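Local coordinates for protein effector EagT6 (Pseudomonas aeruginosa, PDB 1TU1) that acts as a homodimeric adaptor essential for delivering the toxin Tse6 to target cells, by enabling its loading onto VgrG1a, at residues S39-F53 with F106-T119. Sequence-based numbering, arbitrary orientation.
Sequences SFVISRDASQGDAPF and FIERRPAVLITTLT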
ATOM      1  N   SER A  39      11.132  -9.973   0.087  1.00 24.20           N
ATOM      2  CA  SER A  39       9.903  -9.190   0.038  1.00 24.02           C
ATOM      3  C   SER A  39       9.076  -9.552  -1.188  1.00 23.48           C
ATOM      4  O   SER A  39       9.629  -9.854  -2.254  1.00 23.85           O
ATOM      5  CB  SER A  39      10.194  -7.702   0.081  1.00 22.68           C
ATOM      6  OG  SER A  39      10.819  -7.215  -1.080  1.00 23.96           O
ATOM      7  N   PHE A  40       7.763  -9.499  -1.019  1.00 23.30           N
ATOM      8  CA  PHE A  40       6.796  -9.708  -2.102  1.00 22.40           C
ATOM      9  C   PHE A  40       5.875  -8.499  -2.030  1.00 22.23           C
ATOM     10  O   PHE A  40       5.171  -8.310  -1.029  1.00 21.43           O
ATOM     11  CB  PHE A  40       6.023 -10.984  -1.884  1.00 21.98           C
ATOM     12  CG  PHE A  40       4.943 -11.238  -2.899  1.00 21.99           C
ATOM     13  CD1 PHE A  40       5.268 -11.490  -4.220  1.00 23.05           C
ATOM     14  CD2 PHE A  40       3.588 -11.170  -2.531  1.00 23.34           C
ATOM     15  CE1 PHE A  40       4.264 -11.746  -5.174  1.00 24.41           C
ATOM     16  CE2 PHE A  40       2.564 -11.408  -3.477  1.00 24.37           C
ATOM     17  CZ  PHE A  40       2.906 -11.682  -4.803  1.00 21.94           C
ATOM     18  N   VAL A  41       5.896  -7.693  -3.089  1.00 20.90           N
ATOM     19  CA  VAL A  41       5.262  -6.386  -3.097  1.00 21.24           C
ATOM     20  C   VAL A  41       4.295  -6.281  -4.300  1.00 20.93           C
ATOM     21  O   VAL A  41       4.646  -6.646  -5.419  1.00 19.64           O
ATOM     22  CB  VAL A  41       6.318  -5.289  -3.176  1.00 21.02           C
ATOM     23  CG1 VAL A  41       5.707  -3.938  -3.458  1.00 22.20           C
ATOM     24  CG2 VAL A  41       7.166  -5.252  -1.905  1.00 22.40           C
ATOM     25  N   ILE A  42       3.088  -5.809  -4.037  1.00 19.68           N
ATOM     26  CA  ILE A  42       2.092  -5.570  -5.083  1.00 19.94           C
ATOM     27  C   ILE A  42       1.951  -4.085  -5.252  1.00 19.35           C
ATOM     28  O   ILE A  42       1.664  -3.361  -4.264  1.00 18.26           O
ATOM     29  CB  ILE A  42       0.753  -6.183  -4.718  1.00 19.93           C
ATOM     30  CG1 ILE A  42       0.930  -7.664  -4.334  1.00 20.34           C
ATOM     31  CG2 ILE A  42      -0.246  -6.042  -5.908  1.00 21.10           C
ATOM     32  CD1 ILE A  42      -0.346  -8.292  -3.802  1.00 20.85           C
ATOM     33  N   SER A  43       2.154  -3.636  -6.484  1.00 18.69           N
ATOM     34  CA  SER A  43       2.077  -2.238  -6.863  1.00 18.69           C
ATOM     35  C   SER A  43       1.151  -2.091  -8.098  1.00 19.18           C
ATOM     36  O   SER A  43       0.663  -3.094  -8.625  1.00 18.27           O
ATOM     37  CB  SER A  43       3.457  -1.664  -7.135  1.00 18.97           C
ATOM     38  OG  SER A  43       4.111  -2.349  -8.186  1.00 18.80           O
ATOM     39  N   ARG A  44       0.818  -0.845  -8.429  1.00 19.00           N
ATOM     40  CA  ARG A  44      -0.078  -0.503  -9.540  1.00 19.86           C
ATOM     41  C   ARG A  44       0.619   0.494 -10.455  1.00 20.82           C
ATOM     42  O   ARG A  44       1.362   1.366  -9.991  1.00 20.68           O
ATOM     43  CB  ARG A  44      -1.360   0.170  -9.044  1.00 20.33           C
ATOM     44  CG  ARG A  44      -2.259  -0.698  -8.207  1.00 20.96           C
ATOM     45  CD  ARG A  44      -1.909  -0.660  -6.714  1.00 20.96           C
ATOM     46  NE  ARG A  44      -2.755  -1.582  -5.983  1.00 22.54           N
ATOM     47  CZ  ARG A  44      -2.423  -2.311  -4.931  1.00 19.58           C
ATOM     48  NH1 ARG A  44      -1.195  -2.273  -4.433  1.00 19.99           N
ATOM     49  NH2 ARG A  44      -3.365  -3.105  -4.402  1.00 20.00           N
ATOM     50  N   ASP A  45       0.318   0.415 -11.763  1.00 21.97           N
ATOM     51  CA  ASP A  45       0.908   1.330 -12.738  1.00 21.89           C
ATOM     52  C   ASP A  45      -0.207   1.723 -13.724  1.00 22.02           C
ATOM     53  O   ASP A  45      -0.627   0.908 -14.533  1.00 20.03           O
ATOM     54  CB  ASP A  45       2.077   0.626 -13.428  1.00 22.72           C
ATOM     55  CG  ASP A  45       2.860   1.534 -14.409  1.00 23.07           C
ATOM     56  OD1 ASP A  45       2.437   2.667 -14.707  1.00 23.50           O
ATOM     57  OD2 ASP A  45       3.938   1.152 -14.921  1.00 23.22           O
ATOM     58  N   ALA A  46      -0.678   2.965 -13.617  1.00 23.24           N
ATOM     59  CA  ALA A  46      -1.761   3.472 -14.452  1.00 24.77           C
ATOM     60  C   ALA A  46      -1.273   4.146 -15.759  1.00 25.12           C
ATOM     61  O   ALA A  46      -2.051   4.820 -16.439  1.00 26.58           O
ATOM     62  CB  ALA A  46      -2.625   4.418 -13.662  1.00 25.01           C
ATOM     63  N   SER A  47      -0.016   3.931 -16.111  1.00 25.34           N
ATOM     64  CA  SER A  47       0.602   4.591 -17.268  1.00 25.75           C
ATOM     65  C   SER A  47       0.365   3.866 -18.616  1.00 26.68           C
ATOM     66  O   SER A  47       0.804   4.356 -19.659  1.00 27.17           O
ATOM     67  CB  SER A  47       2.110   4.753 -17.048  1.00 24.96           C
ATOM     68  OG  SER A  47       2.802   3.514 -17.125  1.00 24.00           O
ATOM     69  N   GLN A  48      -0.269   2.699 -18.610  1.00 27.59           N
ATOM     70  CA  GLN A  48      -0.480   1.962 -19.851  1.00 29.00           C
ATOM     71  C   GLN A  48      -1.354   2.796 -20.777  1.00 30.65           C
ATOM     72  O   GLN A  48      -1.043   2.945 -21.950  1.00 30.13           O
ATOM     73  CB  GLN A  48      -1.136   0.596 -19.620  1.00 28.84           C
ATOM     74  CG  GLN A  48      -1.629  -0.045 -20.944  1.00 28.90           C
ATOM     75  CD  GLN A  48      -2.176  -1.438 -20.794  1.00 28.37           C
ATOM     76  OE1 GLN A  48      -2.381  -1.936 -19.669  1.00 28.31           O
ATOM     77  NE2 GLN A  48      -2.402  -2.097 -21.924  1.00 27.46           N
ATOM     78  N   GLY A  49      -2.453   3.316 -20.226  1.00 32.82           N
ATOM     79  CA  GLY A  49      -3.441   4.053 -21.001  1.00 34.68           C
ATOM     80  C   GLY A  49      -4.027   3.183 -22.108  1.00 35.45           C
ATOM     81  O   GLY A  49      -4.376   2.034 -21.882  1.00 37.10           O
ATOM     82  N   ASP A  50      -4.120   3.705 -23.312  1.00 36.33           N
ATOM     83  CA  ASP A  50      -4.708   2.926 -24.402  1.00 36.66           C
ATOM     84  C   ASP A  50      -3.654   2.232 -25.274  1.00 35.43           C
ATOM     85  O   ASP A  50      -3.973   1.674 -26.327  1.00 37.04           O
ATOM     86  CB  ASP A  50      -5.669   3.815 -25.211  1.00 37.08           C
ATOM     87  CG  ASP A  50      -7.000   4.036 -24.496  1.00 38.94           C
ATOM     88  OD1 ASP A  50      -7.416   3.181 -23.661  1.00 41.35           O
ATOM     89  OD2 ASP A  50      -7.715   5.034 -24.709  1.00 41.64           O
ATOM     90  N   ALA A  51      -2.405   2.228 -24.824  1.00 33.34           N
ATOM     91  CA  ALA A  51      -1.356   1.481 -25.515  1.00 31.36           C
ATOM     92  C   ALA A  51      -1.553  -0.037 -25.379  1.00 29.46           C
ATOM     93  O   ALA A  51      -2.062  -0.520 -24.342  1.00 27.64           O
ATOM     94  CB  ALA A  51      -0.015   1.866 -25.004  1.00 31.90           C
ATOM     95  N   PRO A  52      -1.157  -0.782 -26.413  1.00 26.26           N
ATOM     96  CA  PRO A  52      -1.151  -2.240 -26.327  1.00 25.93           C
ATOM     97  C   PRO A  52      -0.315  -2.673 -25.125  1.00 25.42           C
ATOM     98  O   PRO A  52       0.724  -2.073 -24.879  1.00 25.46           O
ATOM     99  CB  PRO A  52      -0.471  -2.677 -27.633  1.00 25.70           C
ATOM    100  CG  PRO A  52      -0.716  -1.565 -28.590  1.00 25.85           C
ATOM    101  CD  PRO A  52      -0.713  -0.305 -27.742  1.00 26.80           C
ATOM    102  N   PHE A  53      -0.772  -3.689 -24.413  1.00 25.27           N
ATOM    103  CA  PHE A  53      -0.068  -4.227 -23.253  1.00 24.86           C
ATOM    104  C   PHE A  53       1.354  -4.672 -23.593  1.00 26.22           C
ATOM    105  O   PHE A  53       2.261  -4.523 -22.764  1.00 25.72           O
ATOM    106  CB  PHE A  53      -0.843  -5.384 -22.675  1.00 24.55           C
ATOM    107  CG  PHE A  53      -0.259  -5.928 -21.385  1.00 24.53           C
ATOM    108  CD1 PHE A  53      -0.052  -5.097 -20.287  1.00 24.24           C
ATOM    109  CD2 PHE A  53       0.111  -7.265 -21.290  1.00 23.82           C
ATOM    110  CE1 PHE A  53       0.522  -5.616 -19.097  1.00 21.95           C
ATOM    111  CE2 PHE A  53       0.665  -7.778 -20.100  1.00 22.78           C
ATOM    112  CZ  PHE A  53       0.846  -6.937 -19.014  1.00 22.90           C
ATOM    113  N   PHE A 106       3.775  -8.632 -14.452  1.00 21.50           N
ATOM    114  CA  PHE A 106       2.913  -7.533 -14.846  1.00 21.25           C
ATOM    115  C   PHE A 106       1.626  -8.145 -15.309  1.00 22.14           C
ATOM    116  O   PHE A 106       1.640  -9.026 -16.186  1.00 22.62           O
ATOM    117  CB  PHE A 106       3.557  -6.750 -15.974  1.00 21.36           C
ATOM    118  CG  PHE A 106       4.861  -6.137 -15.619  1.00 22.05           C
ATOM    119  CD1 PHE A 106       4.926  -4.803 -15.257  1.00 21.49           C
ATOM    120  CD2 PHE A 106       6.035  -6.880 -15.644  1.00 23.48           C
ATOM    121  CE1 PHE A 106       6.141  -4.202 -14.940  1.00 23.22           C
ATOM    122  CE2 PHE A 106       7.273  -6.282 -15.327  1.00 24.40           C
ATOM    123  CZ  PHE A 106       7.322  -4.945 -14.966  1.00 23.89           C
ATOM    124  N   ILE A 107       0.507  -7.728 -14.708  1.00 20.84           N
ATOM    125  CA  ILE A 107      -0.795  -8.272 -15.054  1.00 20.75           C
ATOM    126  C   ILE A 107      -1.661  -7.155 -15.611  1.00 20.26           C
ATOM    127  O   ILE A 107      -1.987  -6.200 -14.918  1.00 19.21           O
ATOM    128  CB  ILE A 107      -1.506  -8.915 -13.843  1.00 20.04           C
ATOM    129  CG1 ILE A 107      -0.583  -9.912 -13.128  1.00 21.05           C
ATOM    130  CG2 ILE A 107      -2.831  -9.568 -14.295  1.00 19.32           C
ATOM    131  CD1 ILE A 107      -1.184 -10.498 -11.874  1.00 22.19           C
ATOM    132  N   GLU A 108      -2.025  -7.280 -16.881  1.00 21.28           N
ATOM    133  CA  GLU A 108      -2.869  -6.292 -17.527  1.00 20.03           C
ATOM    134  C   GLU A 108      -4.210  -6.207 -16.802  1.00 19.85           C
ATOM    135  O   GLU A 108      -4.890  -7.186 -16.655  1.00 19.71           O
ATOM    136  CB  GLU A 108      -3.149  -6.643 -18.996  1.00 19.96           C
ATOM    137  CG  GLU A 108      -3.764  -5.437 -19.695  1.00 19.56           C
ATOM    138  CD  GLU A 108      -4.103  -5.656 -21.171  1.00 19.63           C
ATOM    139  OE1 GLU A 108      -4.303  -6.820 -21.610  1.00 21.31           O
ATOM    140  OE2 GLU A 108      -4.171  -4.619 -21.850  1.00 21.60           O
ATOM    141  N   ARG A 109      -4.576  -4.996 -16.412  1.00 21.23           N
ATOM    142  CA  ARG A 109      -5.889  -4.689 -15.873  1.00 22.41           C
ATOM    143  C   ARG A 109      -6.162  -3.206 -16.085  1.00 23.15           C
ATOM    144  O   ARG A 109      -5.254  -2.406 -16.212  1.00 22.52           O
ATOM    145  CB  ARG A 109      -5.902  -4.996 -14.366  1.00 22.75           C
ATOM    146  CG  ARG A 109      -7.215  -4.889 -13.668  1.00 23.99           C
ATOM    147  CD  ARG A 109      -7.193  -5.511 -12.248  1.00 25.19           C
ATOM    148  NE  ARG A 109      -8.538  -5.611 -11.702  1.00 26.29           N
ATOM    149  CZ  ARG A 109      -9.257  -4.592 -11.236  1.00 26.67           C
ATOM    150  NH1 ARG A 109      -8.769  -3.374 -11.187  1.00 27.20           N
ATOM    151  NH2 ARG A 109     -10.489  -4.797 -10.800  1.00 29.66           N
ATOM    152  N   ARG A 110      -7.437  -2.848 -16.055  1.00 24.93           N
ATOM    153  CA  ARG A 110      -7.858  -1.451 -16.066  1.00 26.28           C
ATOM    154  C   ARG A 110      -8.509  -1.128 -14.733  1.00 25.18           C
ATOM    155  O   ARG A 110      -9.242  -1.949 -14.194  1.00 25.33           O
ATOM    156  CB  ARG A 110      -8.886  -1.246 -17.171  1.00 27.42           C
ATOM    157  CG  ARG A 110      -8.315  -1.456 -18.514  1.00 32.85           C
ATOM    158  CD  ARG A 110      -7.372  -0.356 -18.859  1.00 39.98           C
ATOM    159  NE  ARG A 110      -6.713  -0.587 -20.134  1.00 44.69           N
ATOM    160  CZ  ARG A 110      -5.632   0.066 -20.514  1.00 47.29           C
ATOM    161  NH1 ARG A 110      -5.108   0.983 -19.713  1.00 48.11           N
ATOM    162  NH2 ARG A 110      -5.081  -0.193 -21.708  1.00 50.49           N
ATOM    163  N   PRO A 111      -8.262   0.052 -14.184  1.00 24.24           N
ATOM    164  CA  PRO A 111      -7.531   1.143 -14.823  1.00 24.04           C
ATOM    165  C   PRO A 111      -6.015   1.123 -14.705  1.00 23.35           C
ATOM    166  O   PRO A 111      -5.373   2.054 -15.202  1.00 24.00           O
ATOM    167  CB  PRO A 111      -8.071   2.355 -14.055  1.00 24.46           C
ATOM    168  CG  PRO A 111      -8.218   1.798 -12.650  1.00 24.26           C
ATOM    169  CD  PRO A 111      -8.729   0.424 -12.838  1.00 24.71           C
ATOM    170  N   ALA A 112      -5.445   0.109 -14.051  1.00 21.77           N
ATOM    171  CA  ALA A 112      -4.006   0.081 -13.752  1.00 21.46           C
ATOM    172  C   ALA A 112      -3.458  -1.330 -13.811  1.00 20.70           C
ATOM    173  O   ALA A 112      -4.126  -2.307 -13.398  1.00 21.09           O
ATOM    174  CB  ALA A 112      -3.709   0.712 -12.398  1.00 21.56           C
ATOM    175  N   VAL A 113      -2.268  -1.439 -14.397  1.00 19.58           N
ATOM    176  CA  VAL A 113      -1.552  -2.697 -14.462  1.00 19.18           C
ATOM    177  C   VAL A 113      -1.237  -3.106 -13.012  1.00 18.44           C
ATOM    178  O   VAL A 113      -0.803  -2.268 -12.239  1.00 19.18           O
ATOM    179  CB  VAL A 113      -0.266  -2.567 -15.289  1.00 18.15           C
ATOM    180  CG1 VAL A 113       0.595  -3.818 -15.221  1.00 18.63           C
ATOM    181  CG2 VAL A 113      -0.606  -2.258 -16.775  1.00 20.43           C
ATOM    182  N   LEU A 114      -1.520  -4.353 -12.658  1.00 18.19           N
ATOM    183  CA  LEU A 114      -1.173  -4.894 -11.338  1.00 17.72           C
ATOM    184  C   LEU A 114       0.180  -5.614 -11.436  1.00 18.76           C
ATOM    185  O   LEU A 114       0.356  -6.522 -12.256  1.00 18.58           O
ATOM    186  CB  LEU A 114      -2.248  -5.845 -10.848  1.00 18.81           C
ATOM    187  CG  LEU A 114      -2.152  -6.295  -9.370  1.00 19.26           C
ATOM    188  CD1 LEU A 114      -2.459  -5.120  -8.449  1.00 19.61           C
ATOM    189  CD2 LEU A 114      -3.081  -7.442  -9.116  1.00 21.42           C
ATOM    190  N   ILE A 115       1.123  -5.197 -10.593  1.00 18.71           N
ATOM    191  CA  ILE A 115       2.501  -5.671 -10.625  1.00 18.95           C
ATOM    192  C   ILE A 115       2.822  -6.367  -9.320  1.00 19.66           C
ATOM    193  O   ILE A 115       2.567  -5.804  -8.242  1.00 18.40           O
ATOM    194  CB  ILE A 115       3.443  -4.516 -10.839  1.00 18.73           C
ATOM    195  CG1 ILE A 115       3.130  -3.836 -12.173  1.00 20.03           C
ATOM    196  CG2 ILE A 115       4.936  -4.997 -10.834  1.00 21.20           C
ATOM    197  CD1 ILE A 115       3.937  -2.603 -12.473  1.00 20.47           C
ATOM    198  N   THR A 116       3.339  -7.595  -9.393  1.00 19.93           N
ATOM    199  CA  THR A 116       3.864  -8.265  -8.176  1.00 20.47           C
ATOM    200  C   THR A 116       5.355  -8.461  -8.348  1.00 22.02           C
ATOM    201  O   THR A 116       5.841  -8.742  -9.464  1.00 21.66           O
ATOM    202  CB  THR A 116       3.192  -9.612  -7.910  1.00 20.25           C
ATOM    203  OG1 THR A 116       3.604 -10.573  -8.901  1.00 20.34           O
ATOM    204  CG2 THR A 116       1.669  -9.519  -8.027  1.00 20.15           C
ATOM    205  N   THR A 117       6.110  -8.266  -7.259  1.00 22.69           N
ATOM    206  CA  THR A 117       7.549  -8.278  -7.342  1.00 23.05           C
ATOM    207  C   THR A 117       8.096  -9.068  -6.156  1.00 24.21           C
ATOM    208  O   THR A 117       7.861  -8.691  -5.003  1.00 23.57           O
ATOM    209  CB  THR A 117       8.107  -6.866  -7.318  1.00 23.81           C
ATOM    210  OG1 THR A 117       7.567  -6.057  -8.382  1.00 23.01           O
ATOM    211  CG2 THR A 117       9.628  -6.882  -7.567  1.00 24.59           C
ATOM    212  N   LEU A 118       8.772 -10.178  -6.431  1.00 25.03           N
ATOM    213  CA  LEU A 118       9.575 -10.870  -5.410  1.00 25.40           C
ATOM    214  C   LEU A 118      10.999 -10.333  -5.508  1.00 26.42           C
ATOM    215  O   LEU A 118      11.593 -10.335  -6.585  1.00 26.06           O
ATOM    216  CB  LEU A 118       9.574 -12.375  -5.652  1.00 25.85           C
ATOM    217  CG  LEU A 118      10.443 -13.223  -4.683  1.00 25.01           C
ATOM    218  CD1 LEU A 118       9.777 -13.325  -3.334  1.00 24.88           C
ATOM    219  CD2 LEU A 118      10.647 -14.604  -5.260  1.00 26.58           C
ATOM    220  N   THR A 119      11.552  -9.884  -4.386  1.00 26.91           N
ATOM    221  CA  THR A 119      12.898  -9.405  -4.343  1.00 27.62           C
ATOM    222  C   THR A 119      13.701 -10.230  -3.354  1.00 28.98           C
ATOM    223  O   THR A 119      13.331 -10.359  -2.190  1.00 28.23           O
ATOM    224  CB  THR A 119      12.930  -7.956  -3.923  1.00 27.84           C
ATOM    225  OG1 THR A 119      12.175  -7.163  -4.839  1.00 28.02           O
ATOM    226  CG2 THR A 119      14.355  -7.403  -4.019  1.00 28.88           C
TER
HETATM  227  O   HOH W   1       9.809  -6.947  -3.611  1.00 22.59           O
HETATM  228  O   HOH W   2       5.477  -4.670  -7.313  1.00 24.42           O
HETATM  229  O   HOH W   3      -2.698   1.524 -17.015  1.00 32.18           O
HETATM  230  O   HOH W   4      -3.873  -0.608 -17.738  1.00 22.51           O
HETATM  231  O   HOH W   5      -4.955  -1.647 -24.581  1.00 42.97           O
HETATM  232  O   HOH W   6      -3.685  -4.332 -24.401  1.00 19.14           O
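The ring of Phe-53 carries Glu-108 on one face: CB of Glu-108 stands 3.7 Å from the ring centroid and 10° off the normal, which defines a CH-pi contact. Two groups meet the rim of that ring instead, O of Phe-106 in its plane and CG2 of Val-113 near it. With CG of Glu-108 anti to the backbone N (chi1 -167°) and the chain extended beyond, the side chain runs back past the ring, and the carboxylate plane is turned 19° from the ring plane. There OE2 of Glu-108 accepts a bond from NE2 of Gln-48 at 3.1 Å, met on the anti side, out of the carboxylate plane. The same NE2 donates to O of Ala-51 at 2.9 Å, so both amide hydrogens are used, which would fix the amide's rotation and brace the type II' turn from Gln-48 to Ala-51. In the model one face of the Arg-110 guanidinium lies over OE1 of Gln-48, but the guanidinium sits too close to O of Gly-49, so its position is doubtful.

Beyond this loop the segments become a regular antiparallel ladder, their axes 4.6 Å apart, with paired backbone bonds at Ser-39/Thr-119, Val-41/Thr-117, Ser-43/Ile-115 and Asp-45/Val-113. One water joins OG of Ser-43 to OG1 of Thr-117, which also bonds Gln-104. On the other face CG2 of Ile-42 presses on CD1 of Leu-114 at 3.5 Å, closer than usual for carbons, while CE1 of Phe-40 meets CB of Thr-116.

The ladder pairs two interior strands, 38-45 and 113-120, of the six-stranded sheet, with 25-29 beside the first and 98-107 beside the second. Helix 125-137 covers the Phe-40 and Leu-118 face, where Arg-44 salt-bridges Glu-10 of the second subunit; helix 53-67, which Phe-53 begins, packs on Asp-45 and Ile-115 across the sheet.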